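Local structure of orotidine 5'-phosphate decarboxylase (Methanocaldococcus jannaschii, 4LUI) at residues K23-L28 and V47-V52; V183-V188 and D206-G211. The protein probably catalyses the decarboxylation of orotidine 5'-monophosphate to UMP, the last step of the de novo route to UMP. All coordinates share one frame; numbering follows the deposited sequence.

Contact 1: residues K23-L28 and V47-V52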
ATOM      1  N   LYS B  23     -21.398   9.538  -9.578  1.00 17.29           N
ATOM      2  CA  LYS B  23     -21.571   8.105  -9.413  1.00 17.14           C
ATOM      3  C   LYS B  23     -21.424   7.732  -7.936  1.00 18.49           C
ATOM      4  O   LYS B  23     -20.746   8.420  -7.181  1.00 16.78           O
ATOM      5  CB  LYS B  23     -20.540   7.361 -10.258  1.00 17.78           C
ATOM      6  CG  LYS B  23     -20.806   7.513 -11.762  1.00 18.55           C
ATOM      7  CD  LYS B  23     -19.778   6.784 -12.604  1.00 23.78           C
ATOM      8  CE  LYS B  23     -18.562   7.642 -12.866  1.00 22.29           C
ATOM      9  NZ  LYS B  23     -17.660   7.005 -13.878  1.00 25.95           N
ATOM     10  N   LEU B  24     -22.075   6.649  -7.524  1.00 15.08           N
ATOM     11  CA  LEU B  24     -21.978   6.187  -6.148  1.00 14.35           C
ATOM     12  C   LEU B  24     -21.006   5.016  -6.055  1.00 14.34           C
ATOM     13  O   LEU B  24     -21.193   3.988  -6.709  1.00 15.06           O
ATOM     14  CB  LEU B  24     -23.358   5.773  -5.627  1.00 12.97           C
ATOM     15  CG  LEU B  24     -23.387   5.121  -4.247  1.00 13.44           C
ATOM     16  CD1 LEU B  24     -22.878   6.092  -3.182  1.00 16.60           C
ATOM     17  CD2 LEU B  24     -24.809   4.662  -3.922  1.00 16.63           C
ATOM     18  N   MET B  25     -19.964   5.181  -5.245  1.00 11.57           N
ATOM     19  CA  MET B  25     -18.951   4.151  -5.066  1.00 12.11           C
ATOM     20  C   MET B  25     -19.043   3.615  -3.656  1.00 13.11           C
ATOM     21  O   MET B  25     -18.936   4.374  -2.697  1.00 13.87           O
ATOM     22  CB  MET B  25     -17.546   4.720  -5.318  1.00 12.87           C
ATOM     23  CG  MET B  25     -16.434   3.684  -5.115  1.00 13.59           C
ATOM     24  SD  MET B  25     -14.794   4.388  -5.385  1.00 16.05           S
ATOM     25  CE  MET B  25     -14.856   4.713  -7.136  1.00 19.23           C
ATOM     26  N   LEU B  26     -19.251   2.307  -3.529  1.00 12.48           N
ATOM     27  CA  LEU B  26     -19.294   1.675  -2.216  1.00 11.53           C
ATOM     28  C   LEU B  26     -17.890   1.308  -1.752  1.00 11.29           C
ATOM     29  O   LEU B  26     -17.184   0.587  -2.465  1.00 12.23           O
ATOM     30  CB  LEU B  26     -20.172   0.403  -2.264  1.00 11.85           C
ATOM     31  CG  LEU B  26     -20.147  -0.479  -1.001  1.00 12.94           C
ATOM     32  CD1 LEU B  26     -20.669   0.293   0.207  1.00 16.28           C
ATOM     33  CD2 LEU B  26     -20.938  -1.777  -1.207  1.00 17.70           C
ATOM     34  N   ALA B  27     -17.491   1.795  -0.575  1.00 13.57           N
ATOM     35  CA  ALA B  27     -16.246   1.344   0.043  1.00 11.27           C
ATOM     36  C   ALA B  27     -16.562   0.073   0.822  1.00 12.50           C
ATOM     37  O   ALA B  27     -17.131   0.127   1.917  1.00 13.38           O
ATOM     38  CB  ALA B  27     -15.641   2.435   0.966  1.00 10.80           C
ATOM     39  N   LEU B  28     -16.213  -1.074   0.249  1.00 12.07           N
ATOM     40  CA  LEU B  28     -16.666  -2.354   0.782  1.00 13.70           C
ATOM     41  C   LEU B  28     -15.662  -2.854   1.802  1.00 17.23           C
ATOM     42  O   LEU B  28     -14.963  -3.841   1.583  1.00 16.01           O
ATOM     43  CB  LEU B  28     -16.832  -3.365  -0.350  1.00 12.05           C
ATOM     44  CG  LEU B  28     -17.415  -4.729   0.029  1.00 16.01           C
ATOM     45  CD1 LEU B  28     -18.756  -4.563   0.718  1.00 23.42           C
ATOM     46  CD2 LEU B  28     -17.547  -5.593  -1.207  1.00 19.38           C
ATOM     47  N   VAL B  47     -25.445   0.908  -6.710  1.00 20.33           N
ATOM     48  CA  VAL B  47     -24.091   1.437  -6.709  1.00 17.66           C
ATOM     49  C   VAL B  47     -23.527   1.409  -8.115  1.00 20.22           C
ATOM     50  O   VAL B  47     -23.919   0.577  -8.933  1.00 22.52           O
ATOM     51  CB  VAL B  47     -23.156   0.655  -5.746  1.00 18.65           C
ATOM     52  CG1 VAL B  47     -23.744   0.645  -4.349  1.00 20.25           C
ATOM     53  CG2 VAL B  47     -22.935  -0.776  -6.247  1.00 21.20           C
ATOM     54  N   ASP B  48     -22.615   2.333  -8.401  1.00 15.95           N
ATOM     55  CA  ASP B  48     -22.015   2.410  -9.726  1.00 15.07           C
ATOM     56  C   ASP B  48     -20.625   1.787  -9.722  1.00 14.80           C
ATOM     57  O   ASP B  48     -20.117   1.382 -10.770  1.00 18.72           O
ATOM     58  CB  ASP B  48     -21.933   3.865 -10.188  1.00 17.31           C
ATOM     59  CG  ASP B  48     -23.296   4.490 -10.313  1.00 21.71           C
ATOM     60  OD1 ASP B  48     -24.059   4.058 -11.208  1.00 24.03           O
ATOM     61  OD2 ASP B  48     -23.621   5.389  -9.512  1.00 19.63           O
ATOM     62  N   ALA B  49     -20.021   1.711  -8.542  1.00 15.55           N
ATOM     63  CA  ALA B  49     -18.677   1.152  -8.406  1.00 15.45           C
ATOM     64  C   ALA B  49     -18.489   0.531  -7.035  1.00 14.22           C
ATOM     65  O   ALA B  49     -19.158   0.910  -6.077  1.00 14.85           O
ATOM     66  CB  ALA B  49     -17.611   2.229  -8.642  1.00 17.23           C
ATOM     67  N   ILE B  50     -17.567  -0.420  -6.947  1.00 13.62           N
ATOM     68  CA  ILE B  50     -17.224  -1.041  -5.672  1.00 11.50           C
ATOM     69  C   ILE B  50     -15.726  -0.898  -5.457  1.00 11.22           C
ATOM     70  O   ILE B  50     -14.941  -1.243  -6.346  1.00 15.56           O
ATOM     71  CB  ILE B  50     -17.612  -2.532  -5.653  1.00 13.57           C
ATOM     72  CG1 ILE B  50     -19.131  -2.681  -5.849  1.00 18.67           C
ATOM     73  CG2 ILE B  50     -17.172  -3.182  -4.334  1.00 18.06           C
ATOM     74  CD1 ILE B  50     -19.597  -4.094  -6.016  1.00 31.08           C
ATOM     75  N   LYS B  51     -15.337  -0.374  -4.294  1.00 10.76           N
ATOM     76  CA  LYS B  51     -13.928  -0.180  -3.948  1.00 11.46           C
ATOM     77  C   LYS B  51     -13.533  -1.190  -2.873  1.00 11.31           C
ATOM     78  O   LYS B  51     -14.176  -1.279  -1.816  1.00 11.38           O
ATOM     79  CB  LYS B  51     -13.701   1.264  -3.459  1.00  9.05           C
ATOM     80  CG  LYS B  51     -12.240   1.641  -3.178  1.00 13.27           C
ATOM     81  CD  LYS B  51     -12.067   3.131  -2.813  1.00 12.72           C
ATOM     82  CE  LYS B  51     -12.560   3.453  -1.400  1.00 13.29           C
ATOM     83  NZ  LYS B  51     -11.735   2.810  -0.334  1.00 14.90           N
ATOM     84  N   VAL B  52     -12.482  -1.956  -3.146  1.00 13.79           N
ATOM     85  CA  VAL B  52     -12.014  -2.960  -2.205  1.00 13.32           C
ATOM     86  C   VAL B  52     -10.585  -2.645  -1.797  1.00  9.88           C
ATOM     87  O   VAL B  52      -9.797  -2.123  -2.599  1.00 15.06           O
ATOM     88  CB  VAL B  52     -12.096  -4.388  -2.776  1.00 15.28           C
ATOM     89  CG1 VAL B  52     -13.559  -4.793  -3.019  1.00 13.83           C
ATOM     90  CG2 VAL B  52     -11.270  -4.514  -4.037  1.00 17.50           C
TER
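Met25 and Lys51 slant across one another on the inner face of the barrel, with Met25 SD resting 3.8 Å from Lys51 CB. The methionine leaves its strand with CG anti to the backbone N (chi1 179°) and bends only at chi3, which folds CE back to 4.0 Å from the CB of Ala49. Lys51 also sets out extended and then turns twice, at chi3 and chi4. That carries its CE to within 4.0 Å of Ala27 CB and brings NZ to a salt bridge with Asp79.

On the reverse of the sheet Leu28 and Ile50 lie alongside each other, pointing the same way, with Leu28 CD2 4.0 Å from Ile50 CG2; helices 33-43 and 63-72 pack over them. Val47 CG1 touches both Leu24 CD2 and the CB of Leu26.

Where the strands begin, Asp48 turns its carboxylate back across the gap. Its OD2 takes the N-H of Leu24 on the anti lone pair, at 2.8 Å and almost straight (172°), and the same oxygen is salt-bridged to Lys228. Leu24 O is gripped twice, in its carbonyl plane by Asp48 N at 2.8 Å and from a tilted position by Ala49 N at 3.1 Å. Beyond this pair of hydrogen bonds the regular parallel ladder runs through Leu26 and Leu28.

Strand 23-27, helix 33-43 and strand 49-53 form the first beta-alpha-beta unit of a TIM barrel, whose interior carries Lys51 and Asp79, both predicted to bind substrate.

Contact 2: residues V183-V188 and D206-G211; sequences VITPGV and DYVIVG
Ile184 reaches two neighbours at once, one with each branch. With CG1 anti to the carbonyl carbon (chi1 -63°), that branch runs beside the Tyr207 side chain and approaches the ring obliquely, Ile184 CG1 standing 3.6 Å from Tyr207 CD1. The CG2 branch meets the end of Ile209, at 3.6 Å from Ile209 CD1. Near the plane of the tyrosine ring, at its edge, lies Val183 O.

Beneath these side chains runs a parallel ladder: Val183 O accepts from Tyr207 N, Tyr207 O from Thr185 N, and Thr185 O from Ile209 N. It ends at Gly187, whose N-H points nearly straight (176°) at Ile209 O, 3.0 Å away. Gly187 CA also lies 3.7 Å from Val208 CB, so tightly that a beta carbon on this residue would run into that atom. Just past it, the side chains of Val188 and Val210 cross at about a right angle, CG1 of Val188 4.0 Å from CG2 of Val210, both valines backed by Tyr227 of helix 220-230.

The other end of the ladder is extended by a side chain. Asp206 OD1 accepts from Val183 N at 2.9 Å, met on the anti side but 33° out of the carboxylate plane, while OD2 holds a salt bridge to Lys176 and a hydrogen bond from Asp203 N. Replacing this aspartate with an alanine would probably leave Val183 N without its acceptor and Lys176 without this carboxylate partner.

Further out, Glu75 hydrogen-bonds the Tyr207 hydroxyl, and Thr185 OG1 is satisfied by Ala164 O. Polar bonds thus fix the start of both strands, and the close Gly187-Val208 packing, which has no space for a beta carbon, lies in the stretch Pro186 to Val188 that is predicted to bind substrate.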
ATOM      1  N   VAL B 183     -12.883  13.272  -9.738  1.00 14.43           N
ATOM      2  CA  VAL B 183     -12.498  13.150  -8.345  1.00 13.42           C
ATOM      3  C   VAL B 183     -13.374  12.096  -7.700  1.00 13.18           C
ATOM      4  O   VAL B 183     -14.575  11.993  -8.009  1.00 15.74           O
ATOM      5  CB  VAL B 183     -12.693  14.484  -7.602  1.00 17.56           C
ATOM      6  CG1 VAL B 183     -12.219  14.363  -6.163  1.00 26.45           C
ATOM      7  CG2 VAL B 183     -11.924  15.579  -8.300  1.00 20.85           C
ATOM      8  N   ILE B 184     -12.750  11.310  -6.829  1.00 13.62           N
ATOM      9  CA  ILE B 184     -13.410  10.317  -5.992  1.00 13.80           C
ATOM     10  C   ILE B 184     -13.273  10.824  -4.551  1.00 11.94           C
ATOM     11  O   ILE B 184     -12.157  11.003  -4.055  1.00 15.27           O
ATOM     12  CB  ILE B 184     -12.711   8.967  -6.144  1.00 15.36           C
ATOM     13  CG1 ILE B 184     -12.834   8.486  -7.599  1.00 18.55           C
ATOM     14  CG2 ILE B 184     -13.291   7.946  -5.190  1.00 15.62           C
ATOM     15  CD1 ILE B 184     -11.788   7.434  -7.986  1.00 18.82           C
ATOM     16  N   THR B 185     -14.400  11.089  -3.899  1.00 11.23           N
ATOM     17  CA  THR B 185     -14.386  11.793  -2.617  1.00 11.63           C
ATOM     18  C   THR B 185     -15.532  11.306  -1.720  1.00 11.30           C
ATOM     19  O   THR B 185     -16.552  10.835  -2.216  1.00 13.25           O
ATOM     20  CB  THR B 185     -14.486  13.321  -2.856  1.00 15.46           C
ATOM     21  OG1 THR B 185     -14.141  14.027  -1.659  1.00 15.30           O
ATOM     22  CG2 THR B 185     -15.884  13.733  -3.293  1.00 14.18           C
ATOM     23  N   PRO B 186     -15.377  11.398  -0.391  1.00 13.39           N
ATOM     24  CA  PRO B 186     -16.506  10.927   0.425  1.00 15.22           C
ATOM     25  C   PRO B 186     -17.760  11.763   0.231  1.00 16.18           C
ATOM     26  O   PRO B 186     -17.682  12.988   0.159  1.00 15.06           O
ATOM     27  CB  PRO B 186     -15.991  11.098   1.859  1.00 15.59           C
ATOM     28  CG  PRO B 186     -14.516  10.994   1.726  1.00 14.31           C
ATOM     29  CD  PRO B 186     -14.191  11.693   0.430  1.00 15.01           C
ATOM     30  N   GLY B 187     -18.912  11.102   0.170  1.00 12.93           N
ATOM     31  CA  GLY B 187     -20.168  11.793  -0.044  1.00 14.04           C
ATOM     32  C   GLY B 187     -20.936  11.981   1.246  1.00 16.81           C
ATOM     33  O   GLY B 187     -21.945  12.691   1.288  1.00 19.75           O
ATOM     34  N   VAL B 188     -20.456  11.334   2.303  1.00 15.05           N
ATOM     35  CA  VAL B 188     -21.071  11.462   3.612  1.00 13.95           C
ATOM     36  C   VAL B 188     -20.010  11.715   4.664  1.00 15.74           C
ATOM     37  O   VAL B 188     -18.839  11.387   4.462  1.00 18.65           O
ATOM     38  CB  VAL B 188     -21.892  10.202   3.996  1.00 18.87           C
ATOM     39  CG1 VAL B 188     -23.008   9.976   2.990  1.00 17.60           C
ATOM     40  CG2 VAL B 188     -20.993   8.977   4.095  1.00 24.81           C
ATOM     41  N   ASP B 206     -17.553  12.366 -11.692  1.00 16.42           N
ATOM     42  CA  ASP B 206     -17.003  12.205 -10.343  1.00 17.30           C
ATOM     43  C   ASP B 206     -17.687  11.047  -9.611  1.00 17.75           C
ATOM     44  O   ASP B 206     -18.722  10.544 -10.060  1.00 17.68           O
ATOM     45  CB  ASP B 206     -17.176  13.498  -9.542  1.00 14.46           C
ATOM     46  CG  ASP B 206     -16.455  14.678 -10.176  1.00 16.07           C
ATOM     47  OD1 ASP B 206     -15.321  14.495 -10.662  1.00 18.53           O
ATOM     48  OD2 ASP B 206     -17.024  15.785 -10.188  1.00 20.84           O
ATOM     49  N   TYR B 207     -17.098  10.627  -8.494  1.00 15.22           N
ATOM     50  CA  TYR B 207     -17.697   9.602  -7.643  1.00 15.66           C
ATOM     51  C   TYR B 207     -17.776  10.111  -6.214  1.00 15.55           C
ATOM     52  O   TYR B 207     -16.851  10.776  -5.732  1.00 13.87           O
ATOM     53  CB  TYR B 207     -16.834   8.339  -7.595  1.00 16.07           C
ATOM     54  CG  TYR B 207     -16.547   7.628  -8.897  1.00 18.56           C
ATOM     55  CD1 TYR B 207     -15.639   8.155  -9.820  1.00 17.78           C
ATOM     56  CD2 TYR B 207     -17.127   6.394  -9.172  1.00 16.94           C
ATOM     57  CE1 TYR B 207     -15.348   7.489 -10.999  1.00 20.24           C
ATOM     58  CE2 TYR B 207     -16.839   5.715 -10.351  1.00 17.68           C
ATOM     59  CZ  TYR B 207     -15.942   6.269 -11.254  1.00 20.10           C
ATOM     60  OH  TYR B 207     -15.652   5.611 -12.428  1.00 25.95           O
ATOM     61  N   VAL B 208     -18.866   9.788  -5.528  1.00 13.42           N
ATOM     62  CA  VAL B 208     -18.903   9.962  -4.083  1.00 14.49           C
ATOM     63  C   VAL B 208     -18.842   8.591  -3.426  1.00 14.02           C
ATOM     64  O   VAL B 208     -19.458   7.629  -3.898  1.00 16.68           O
ATOM     65  CB  VAL B 208     -20.145  10.742  -3.582  1.00 19.97           C
ATOM     66  CG1 VAL B 208     -20.041  12.219  -3.954  1.00 21.12           C
ATOM     67  CG2 VAL B 208     -21.437  10.124  -4.123  1.00 22.13           C
ATOM     68  N   ILE B 209     -18.079   8.515  -2.346  1.00 12.12           N
ATOM     69  CA  ILE B 209     -17.881   7.259  -1.626  1.00 13.36           C
ATOM     70  C   ILE B 209     -18.798   7.194  -0.417  1.00 15.67           C
ATOM     71  O   ILE B 209     -18.901   8.148   0.353  1.00 14.77           O
ATOM     72  CB  ILE B 209     -16.453   7.136  -1.097  1.00 14.24           C
ATOM     73  CG1 ILE B 209     -15.426   7.266  -2.223  1.00 19.60           C
ATOM     74  CG2 ILE B 209     -16.260   5.806  -0.369  1.00 15.11           C
ATOM     75  CD1 ILE B 209     -14.006   7.402  -1.681  1.00 19.35           C
ATOM     76  N   VAL B 210     -19.444   6.050  -0.240  1.00 11.99           N
ATOM     77  CA  VAL B 210     -20.159   5.737   0.997  1.00 13.73           C
ATOM     78  C   VAL B 210     -19.667   4.373   1.443  1.00 13.23           C
ATOM     79  O   VAL B 210     -19.475   3.477   0.615  1.00 15.39           O
ATOM     80  CB  VAL B 210     -21.684   5.721   0.783  1.00 12.62           C
ATOM     81  CG1 VAL B 210     -22.416   5.315   2.056  1.00 14.49           C
ATOM     82  CG2 VAL B 210     -22.165   7.095   0.303  1.00 13.33           C
ATOM     83  N   GLY B 211     -19.441   4.224   2.742  1.00 15.56           N
ATOM     84  CA  GLY B 211     -18.894   2.990   3.273  1.00 16.30           C
ATOM     85  C   GLY B 211     -19.768   2.361   4.343  1.00 15.47           C
ATOM     86  O   GLY B 211     -20.783   1.710   4.045  1.00 14.31           O
TER

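How the contacts relate
Contact 1 pairs the first two strands of the eight-stranded parallel barrel and contact 2 the last two, so along the chain contact 1 is complete before contact 2 begins. In space they are neighbours, with centres about 8 Å apart, because strand 207-210 lies beside strand 23-27 and closes the barrel. Backbone bonds stitch that seam, among them Met25 N to Val208 O at 2.8 Å, and Met25 CE packs 3.5 Å from Tyr207 CD2 inside. The four strands 183-186, 207-210, 23-27 and 49-53 therefore form one continuous arc of wall, which brings Lys51 from contact 1 and Pro186 to Val188 and Gly211 from contact 2 to the predicted substrate site.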